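PDB 1LZL: heroin esterase from Rhodococcus sp., which probably hydrolyses acetyl esters such as heroin, using a serine nucleophile as in other alpha/beta hydrolases. Local coordinates for residues 220-225 / 236-241; 22-27 / 214-219; 154-159 / 164-169. All blocks are in the same frame, centred on the assembly; numbering follows the deposited sequence.

Depth separates the three contacts. Interaction 3 is fully buried, its centre about 6 Å from the centre of the chain, whereas interactions 1 and 2 are partly buried, with centres about 16 and 18 Å from it. Those two share helix 211-222: interaction 2 uses its middle and interaction 1 its end, and a probable hydrogen bond between Tyr220 OH and Phe23 O (2.5 Å) joins them. Interaction 1 also leans on interaction 3, where Pro240 CG meets Ala167 CB at 3.7 Å. Chemistry follows place: small side chains on glycines in the centre, a leucine-phenylalanine contact at the periphery and, also toward the periphery, a tyrosine contact bridged by water.

Interaction 1 (220-225 / 236-241); sequences YYLGES and IYAAPS
Tyr221 and Leu222, in the last turn of helix 211-222, both meet Ala238, which lies in the loop leading to strand 252-257 of this alpha/beta hydrolase fold. Followed outward, the Tyr221 side chain starts well short of its partner: its CB is 7.1 Å from the CB of Ala238. With CG anti to the backbone N (chi1 -174°), the ring extends across the gap. CD2 lies 5.0 Å from Ala238 CB, and CE2 closes in to 4.3 Å from that methyl. The same CE2 is 3.8 Å from Ala238 O, which lies in the ring plane at its edge. At the tip, direct polar contact is lacking, since the Tyr221 hydroxyl stops 4.4 Å from Tyr237 O. A water spans that interval, its oxygen 2.8 Å from Tyr221 OH. The carbonyl oxygens of Tyr237 and Ala238 are both within hydrogen-bonding distance of this water, which may not donate to the two at once. Phe90 stacks on Tyr221, while Leu165, Pro129 and Val130 from two other helices pack round it. Leu222 comes from the adjacent helix position, its CG anti to the carbonyl carbon. Ala238 CB is thus approached by ring atom CE2 of Tyr221 and, more closely, by a leucine branch: Leu222 CD2 reaches to 3.7 Å from Ala238 CB.

Interaction 2 (22-27 / 214-219); sequences DFADLP and AILSWK
Phe23 and Leu216 meet with both side chains held away from the usual staggered torsions: chi1 of Phe23 is -95° and chi2 of Leu216 is 25°, values that suggest a compromise with the surrounding packing. The touching is done at the root of the phenylalanine. Its CB lies 3.6 Å from Leu216 CD2 and equally near Leu216 CB, which is also at the edge of the Phe23 ring, near its plane. Leu216 CD2 then reaches past Phe23 to the next residue, coming within 3.5 Å of Ala24 N and 4.0 Å of Ala24 CB. One leucine branch therefore rests against two successive residues of a type I beta turn, Asp22 to Asp25. Farther out, ring atom CE2 of Phe23 is 4.0 Å from Ser217 CB, and Ser217 CA lies obliquely to the ring.

Replacing Phe23 by an alanine would keep the CB contact but would probably leave a gap beside Ser217 and deprive Trp209 of its edge-to-face ring partner. Ser217 OG is in hydrogen-bonding contact with Gly89 O, its strongest partner, and with Glu190 OE2; Gly89 ends an HGGG sequence of the kind that forms the oxyanion hole in hormone-sensitive-lipase relatives, so Ser217 may help position that loop. The contact as a whole sets the turn leading into helix 26-41 against the middle of helix 211-222, with Asn213 OD1 holding Phe23 N, Leu26 resting on Pro122, and Phe90 packed against Ser217 and Trp218.

Interaction 3 (154-159 / 164-169); sequences IAVGGQ and GLAAGT. Unlike the reference sequence in segment 154-159: Gln159 (reference Glu).
Strand 153-159 and helix 161-176 pack face to face here, with Ala166 set on Gly157 and Gly158. Along the helix, Leu165 enters by its carbonyl oxygen, which is taken up farther on, while its side chain goes to Ile85 and Tyr118. Ala166 carries the contact. Its CB points at the strand backbone, 3.6 Å from Gly157 C and 3.8 Å from Gly158 N, and so sits over the peptide joining the two glycines. Its CA is met by CG1 of Val156 at 4.0 Å; held anti to the backbone N (chi1 177°), CG1 is the branch carried to Ala166 and toward Thr169. Ala167 faces the other way, onto Pro240 and Gln184. Thr169 brings CG2 to a looser 4.4 Å from Val156 CG1. Its hydroxyl turns back along the helix instead, OG1 donating to Leu165 O at 2.8 Å. The donor stands 36° out of the carbonyl plane, and Thr169 N reaches the same oxygen from the opposite face, so two bonds grip it.

The segment axes approach to 6.6 Å and run nearly antiparallel, at 154°, as in the first half of a beta-alpha-beta crossover. The turn between them fits a nucleophile elbow, with Ser160 probably the nucleophile. The chemistry is almost wholly apolar and small in scale: Gly158, where a side chain would point toward the helix, presents bare backbone, the CA atoms of Gly157 and Ala166 are 5.2 Å apart, and the buried threonine hydroxyl is satisfied within its own helix.

Interaction 1 (220-225 / 236-241)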
loop_
_atom_site.group_PDB
_atom_site.type_symbol
_atom_site.label_atom_id
_atom_site.label_comp_id
_atom_site.label_asym_id
_atom_site.label_seq_id
_atom_site.Cartn_x
_atom_site.Cartn_y
_atom_site.Cartn_z
ATOM N N TYR A 220 -1.580 16.812 4.942
ATOM C CA TYR A 220 -0.433 16.399 5.751
ATOM C C TYR A 220 0.737 15.985 4.868
ATOM O O TYR A 220 1.882 16.359 5.163
ATOM C CB TYR A 220 -0.806 15.211 6.638
ATOM C CG TYR A 220 -1.780 15.550 7.737
ATOM C CD1 TYR A 220 -1.763 16.798 8.350
ATOM C CD2 TYR A 220 -2.678 14.602 8.164
ATOM C CE1 TYR A 220 -2.695 17.034 9.371
ATOM C CE2 TYR A 220 -3.613 14.826 9.176
ATOM C CZ TYR A 220 -3.590 16.062 9.767
ATOM O OH TYR A 220 -4.503 16.318 10.766
ATOM N N TYR A 221 0.452 15.205 3.826
ATOM C CA TYR A 221 1.545 14.660 2.997
ATOM C C TYR A 221 2.239 15.705 2.133
ATOM O O TYR A 221 3.465 15.740 2.019
ATOM C CB TYR A 221 0.891 13.606 2.080
ATOM C CG TYR A 221 1.833 12.793 1.217
ATOM C CD1 TYR A 221 3.077 12.357 1.665
ATOM C CD2 TYR A 221 1.431 12.436 -0.060
ATOM C CE1 TYR A 221 3.894 11.603 0.828
ATOM C CE2 TYR A 221 2.223 11.680 -0.908
ATOM C CZ TYR A 221 3.473 11.269 -0.431
ATOM O OH TYR A 221 4.300 10.492 -1.248
ATOM N N LEU A 222 1.457 16.572 1.480
ATOM C CA LEU A 222 2.051 17.504 0.524
ATOM C C LEU A 222 2.529 18.800 1.195
ATOM O O LEU A 222 3.394 19.467 0.590
ATOM C CB LEU A 222 1.025 17.804 -0.570
ATOM C CG LEU A 222 0.617 16.497 -1.339
ATOM C CD1 LEU A 222 -0.345 16.842 -2.460
ATOM C CD2 LEU A 222 1.833 15.749 -1.873
ATOM N N GLY A 223 2.028 19.090 2.391
ATOM C CA GLY A 223 2.605 20.200 3.154
ATOM C C GLY A 223 1.862 21.533 3.068
ATOM O O GLY A 223 0.897 21.704 2.314
ATOM N N GLU A 224 2.335 22.488 3.867
ATOM C CA GLU A 224 1.583 23.699 4.193
ATOM C C GLU A 224 1.557 24.667 3.018
ATOM O O GLU A 224 0.819 25.675 3.017
ATOM C CB GLU A 224 2.145 24.363 5.446
ATOM C CG GLU A 224 2.111 23.463 6.701
ATOM C CD GLU A 224 0.700 23.439 7.281
ATOM O OE1 GLU A 224 -0.178 24.006 6.587
ATOM O OE2 GLU A 224 0.492 22.865 8.383
ATOM N N SER A 225 2.327 24.381 1.987
ATOM C CA SER A 225 2.396 25.118 0.735
ATOM C C SER A 225 1.422 24.643 -0.326
ATOM O O SER A 225 0.998 25.336 -1.252
ATOM C CB SER A 225 3.784 24.874 0.113
ATOM O OG SER A 225 3.877 25.275 -1.246
ATOM N N ILE A 236 3.977 13.645 -10.025
ATOM C CA ILE A 236 3.334 12.359 -10.345
ATOM C C ILE A 236 3.797 11.287 -9.358
ATOM O O ILE A 236 3.079 10.273 -9.263
ATOM C CB ILE A 236 3.639 11.902 -11.778
ATOM C CG1 ILE A 236 5.129 11.551 -11.989
ATOM C CG2 ILE A 236 3.097 12.924 -12.760
ATOM C CD1 ILE A 236 5.386 10.889 -13.326
ATOM N N TYR A 237 4.912 11.471 -8.658
ATOM C CA TYR A 237 5.302 10.458 -7.686
ATOM C C TYR A 237 4.525 10.622 -6.368
ATOM O O TYR A 237 4.494 9.652 -5.587
ATOM C CB TYR A 237 6.806 10.503 -7.438
ATOM C CG TYR A 237 7.592 10.503 -8.737
ATOM C CD1 TYR A 237 7.491 9.477 -9.644
ATOM C CD2 TYR A 237 8.449 11.538 -9.068
ATOM C CE1 TYR A 237 8.189 9.448 -10.827
ATOM C CE2 TYR A 237 9.163 11.543 -10.254
ATOM C CZ TYR A 237 9.049 10.488 -11.132
ATOM O OH TYR A 237 9.746 10.514 -12.329
ATOM N N ALA A 238 3.953 11.790 -6.118
ATOM C CA ALA A 238 3.090 12.054 -4.986
ATOM C C ALA A 238 1.683 11.542 -5.287
ATOM O O ALA A 238 1.063 10.904 -4.432
ATOM C CB ALA A 238 3.041 13.548 -4.647
ATOM N N ALA A 239 1.172 11.877 -6.482
ATOM C CA ALA A 239 -0.205 11.552 -6.863
ATOM C C ALA A 239 -0.166 10.872 -8.227
ATOM O O ALA A 239 -0.274 11.580 -9.267
ATOM C CB ALA A 239 -1.082 12.815 -6.913
ATOM N N PRO A 240 0.081 9.579 -8.269
ATOM C CA PRO A 240 0.238 8.852 -9.533
ATOM C C PRO A 240 -0.916 9.052 -10.499
ATOM O O PRO A 240 -0.682 8.953 -11.720
ATOM C CB PRO A 240 0.349 7.395 -9.054
ATOM C CG PRO A 240 1.055 7.537 -7.714
ATOM C CD PRO A 240 0.398 8.728 -7.080
ATOM N N SER A 241 -2.138 9.333 -10.038
ATOM C CA SER A 241 -3.215 9.573 -11.001
ATOM C C SER A 241 -2.903 10.759 -11.920
ATOM O O SER A 241 -3.499 10.818 -13.008
ATOM C CB SER A 241 -4.511 9.857 -10.239
ATOM O OG SER A 241 -4.896 8.733 -9.443
HETATM O O HOH W 1 3.120 8.943 -3.209
#

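Interaction 2 (22-27 / 214-219)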
loop_
_atom_site.group_PDB
_atom_site.type_symbol
_atom_site.label_atom_id
_atom_site.label_comp_id
_atom_site.label_asym_id
_atom_site.label_seq_id
_atom_site.Cartn_x
_atom_site.Cartn_y
_atom_site.Cartn_z
ATOM N N ASP A 22 -9.940 9.553 13.186
ATOM C CA ASP A 22 -10.167 10.894 12.672
ATOM C C ASP A 22 -8.844 11.645 12.511
ATOM O O ASP A 22 -8.189 11.938 13.523
ATOM C CB ASP A 22 -11.142 11.599 13.627
ATOM C CG ASP A 22 -10.867 13.079 13.824
ATOM O OD1 ASP A 22 -10.575 13.801 12.839
ATOM O OD2 ASP A 22 -10.958 13.522 15.003
ATOM N N PHE A 23 -8.508 11.983 11.257
ATOM C CA PHE A 23 -7.274 12.670 10.961
ATOM C C PHE A 23 -7.187 14.040 11.558
ATOM O O PHE A 23 -6.134 14.653 11.611
ATOM C CB PHE A 23 -7.095 12.777 9.397
ATOM C CG PHE A 23 -6.222 11.601 8.987
ATOM C CD1 PHE A 23 -6.407 10.367 9.593
ATOM C CD2 PHE A 23 -5.211 11.715 8.028
ATOM C CE1 PHE A 23 -5.628 9.281 9.281
ATOM C CE2 PHE A 23 -4.410 10.620 7.726
ATOM C CZ PHE A 23 -4.604 9.423 8.352
ATOM N N ALA A 24 -8.301 14.596 12.016
ATOM C CA ALA A 24 -8.222 15.981 12.484
ATOM C C ALA A 24 -7.411 16.051 13.769
ATOM O O ALA A 24 -6.774 17.061 14.085
ATOM C CB ALA A 24 -9.632 16.530 12.612
ATOM N N ASP A 25 -7.422 14.964 14.527
ATOM C CA ASP A 25 -6.688 14.889 15.791
ATOM C C ASP A 25 -5.665 13.777 15.555
ATOM O O ASP A 25 -5.917 12.608 15.846
ATOM C CB ASP A 25 -7.514 14.552 17.021
ATOM C CG ASP A 25 -6.692 14.469 18.287
ATOM O OD1 ASP A 25 -5.495 14.756 18.264
ATOM O OD2 ASP A 25 -7.272 14.163 19.369
ATOM N N LEU A 26 -4.536 14.193 15.001
ATOM C CA LEU A 26 -3.555 13.174 14.627
ATOM C C LEU A 26 -3.007 12.395 15.804
ATOM O O LEU A 26 -2.895 11.174 15.652
ATOM C CB LEU A 26 -2.437 13.867 13.855
ATOM C CG LEU A 26 -1.682 12.999 12.887
ATOM C CD1 LEU A 26 -2.599 12.118 12.036
ATOM C CD2 LEU A 26 -0.795 13.888 12.014
ATOM N N PRO A 27 -2.673 12.967 16.953
ATOM C CA PRO A 27 -2.149 12.106 18.030
ATOM C C PRO A 27 -3.120 11.003 18.432
ATOM O O PRO A 27 -2.829 9.839 18.710
ATOM C CB PRO A 27 -2.005 13.076 19.199
ATOM C CG PRO A 27 -1.876 14.426 18.592
ATOM C CD PRO A 27 -2.720 14.392 17.355
ATOM N N ALA A 214 -9.705 12.166 3.607
ATOM C CA ALA A 214 -8.937 12.311 2.370
ATOM C C ALA A 214 -8.309 13.686 2.249
ATOM O O ALA A 214 -7.122 13.856 1.940
ATOM C CB ALA A 214 -9.822 11.999 1.135
ATOM N N ILE A 215 -9.098 14.754 2.577
ATOM C CA ILE A 215 -8.563 16.106 2.491
ATOM C C ILE A 215 -7.367 16.281 3.423
ATOM O O ILE A 215 -6.342 16.824 3.054
ATOM C CB ILE A 215 -9.673 17.135 2.843
ATOM C CG1 ILE A 215 -10.782 17.137 1.773
ATOM C CG2 ILE A 215 -9.078 18.504 3.117
ATOM C CD1 ILE A 215 -12.095 17.792 2.237
ATOM N N LEU A 216 -7.533 15.840 4.660
ATOM C CA LEU A 216 -6.504 15.996 5.689
ATOM C C LEU A 216 -5.285 15.162 5.311
ATOM O O LEU A 216 -4.123 15.616 5.510
ATOM C CB LEU A 216 -7.007 15.570 7.074
ATOM C CG LEU A 216 -7.839 16.632 7.841
ATOM C CD1 LEU A 216 -8.489 17.596 6.882
ATOM C CD2 LEU A 216 -8.774 15.913 8.775
ATOM N N SER A 217 -5.482 13.996 4.738
ATOM C CA SER A 217 -4.344 13.102 4.409
ATOM C C SER A 217 -3.466 13.742 3.369
ATOM O O SER A 217 -2.240 13.803 3.521
ATOM C CB SER A 217 -4.927 11.792 3.902
ATOM O OG SER A 217 -3.988 10.907 3.282
ATOM N N TRP A 218 -4.056 14.267 2.287
ATOM C CA TRP A 218 -3.189 14.884 1.280
ATOM C C TRP A 218 -2.545 16.168 1.773
ATOM O O TRP A 218 -1.435 16.506 1.397
ATOM C CB TRP A 218 -3.988 15.128 -0.003
ATOM C CG TRP A 218 -4.215 13.819 -0.747
ATOM C CD1 TRP A 218 -5.382 13.063 -0.789
ATOM C CD2 TRP A 218 -3.245 13.150 -1.546
ATOM N NE1 TRP A 218 -5.184 11.935 -1.590
ATOM C CE2 TRP A 218 -3.874 11.983 -2.048
ATOM C CE3 TRP A 218 -1.907 13.389 -1.881
ATOM C CZ2 TRP A 218 -3.216 11.081 -2.870
ATOM C CZ3 TRP A 218 -1.234 12.492 -2.716
ATOM C CH2 TRP A 218 -1.894 11.342 -3.208
ATOM N N LYS A 219 -3.266 16.925 2.608
ATOM C CA LYS A 219 -2.676 18.149 3.186
ATOM C C LYS A 219 -1.485 17.808 4.067
ATOM O O LYS A 219 -0.433 18.450 3.959
ATOM C CB LYS A 219 -3.761 18.922 3.939
ATOM C CG LYS A 219 -3.300 20.245 4.551
ATOM C CD LYS A 219 -2.637 21.050 3.438
ATOM C CE LYS A 219 -2.217 22.461 3.814
ATOM N NZ LYS A 219 -1.839 23.208 2.589
#

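Interaction 3 (154-159 / 164-169)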
loop_
_atom_site.group_PDB
_atom_site.type_symbol
_atom_site.label_atom_id
_atom_site.label_comp_id
_atom_site.label_asym_id
_atom_site.label_seq_id
_atom_site.Cartn_x
_atom_site.Cartn_y
_atom_site.Cartn_z
ATOM N N ILE A 154 11.412 -8.746 -8.454
ATOM C CA ILE A 154 11.035 -7.826 -7.385
ATOM C C ILE A 154 9.618 -7.323 -7.666
ATOM O O ILE A 154 9.368 -6.805 -8.760
ATOM C CB ILE A 154 12.001 -6.631 -7.314
ATOM C CG1 ILE A 154 13.451 -7.107 -7.096
ATOM C CG2 ILE A 154 11.551 -5.614 -6.261
ATOM C CD1 ILE A 154 14.457 -5.994 -7.334
ATOM N N ALA A 155 8.747 -7.478 -6.685
ATOM C CA ALA A 155 7.418 -6.853 -6.728
ATOM C C ALA A 155 7.427 -5.600 -5.842
ATOM O O ALA A 155 8.110 -5.630 -4.816
ATOM C CB ALA A 155 6.293 -7.790 -6.296
ATOM N N VAL A 156 6.670 -4.576 -6.156
ATOM C CA VAL A 156 6.480 -3.413 -5.273
ATOM C C VAL A 156 4.986 -3.349 -5.003
ATOM O O VAL A 156 4.196 -3.406 -5.974
ATOM C CB VAL A 156 7.000 -2.122 -5.892
ATOM C CG1 VAL A 156 6.705 -0.955 -4.940
ATOM C CG2 VAL A 156 8.508 -2.231 -6.144
ATOM N N GLY A 157 4.587 -3.234 -3.742
ATOM C CA GLY A 157 3.162 -3.206 -3.443
ATOM C C GLY A 157 2.857 -2.467 -2.178
ATOM O O GLY A 157 3.752 -2.189 -1.355
ATOM N N GLY A 158 1.589 -2.127 -1.948
ATOM C CA GLY A 158 1.230 -1.524 -0.674
ATOM C C GLY A 158 -0.288 -1.380 -0.594
ATOM O O GLY A 158 -0.982 -1.652 -1.571
ATOM N N GLN A 159 -0.756 -0.952 0.581
ATOM C CA GLN A 159 -2.179 -0.774 0.810
ATOM C C GLN A 159 -2.485 0.694 1.089
ATOM O O GLN A 159 -1.718 1.325 1.849
ATOM C CB GLN A 159 -2.618 -1.625 2.040
ATOM C CG GLN A 159 -4.102 -1.579 2.351
ATOM C CD GLN A 159 -4.565 -2.534 3.430
ATOM O OE1 GLN A 159 -5.676 -3.061 3.413
ATOM N NE2 GLN A 159 -3.711 -2.782 4.420
ATOM N N GLY A 164 -0.432 4.147 -2.830
ATOM C CA GLY A 164 0.003 5.347 -3.556
ATOM C C GLY A 164 1.511 5.484 -3.570
ATOM O O GLY A 164 2.132 5.732 -4.602
ATOM N N LEU A 165 2.138 5.240 -2.430
ATOM C CA LEU A 165 3.610 5.228 -2.362
ATOM C C LEU A 165 4.198 4.144 -3.267
ATOM O O LEU A 165 5.206 4.387 -3.933
ATOM C CB LEU A 165 4.048 5.002 -0.923
ATOM C CG LEU A 165 3.743 6.136 0.069
ATOM C CD1 LEU A 165 3.950 5.692 1.510
ATOM C CD2 LEU A 165 4.592 7.364 -0.202
ATOM N N ALA A 166 3.561 2.950 -3.300
ATOM C CA ALA A 166 4.031 1.893 -4.219
ATOM C C ALA A 166 3.939 2.364 -5.661
ATOM O O ALA A 166 4.893 2.245 -6.449
ATOM C CB ALA A 166 3.157 0.678 -3.962
ATOM N N ALA A 167 2.779 2.879 -6.050
ATOM C CA ALA A 167 2.597 3.347 -7.441
ATOM C C ALA A 167 3.582 4.461 -7.763
ATOM O O ALA A 167 4.136 4.491 -8.888
ATOM C CB ALA A 167 1.168 3.807 -7.662
ATOM N N GLY A 168 3.859 5.377 -6.851
ATOM C CA GLY A 168 4.821 6.425 -7.098
ATOM C C GLY A 168 6.243 5.903 -7.194
ATOM O O GLY A 168 7.036 6.377 -8.061
ATOM N N THR A 169 6.570 4.947 -6.325
ATOM C CA THR A 169 7.865 4.287 -6.380
ATOM C C THR A 169 8.041 3.531 -7.696
ATOM O O THR A 169 9.154 3.547 -8.273
ATOM C CB THR A 169 7.987 3.306 -5.197
ATOM O OG1 THR A 169 7.945 4.126 -3.994
ATOM C CG2 THR A 169 9.326 2.592 -5.236
#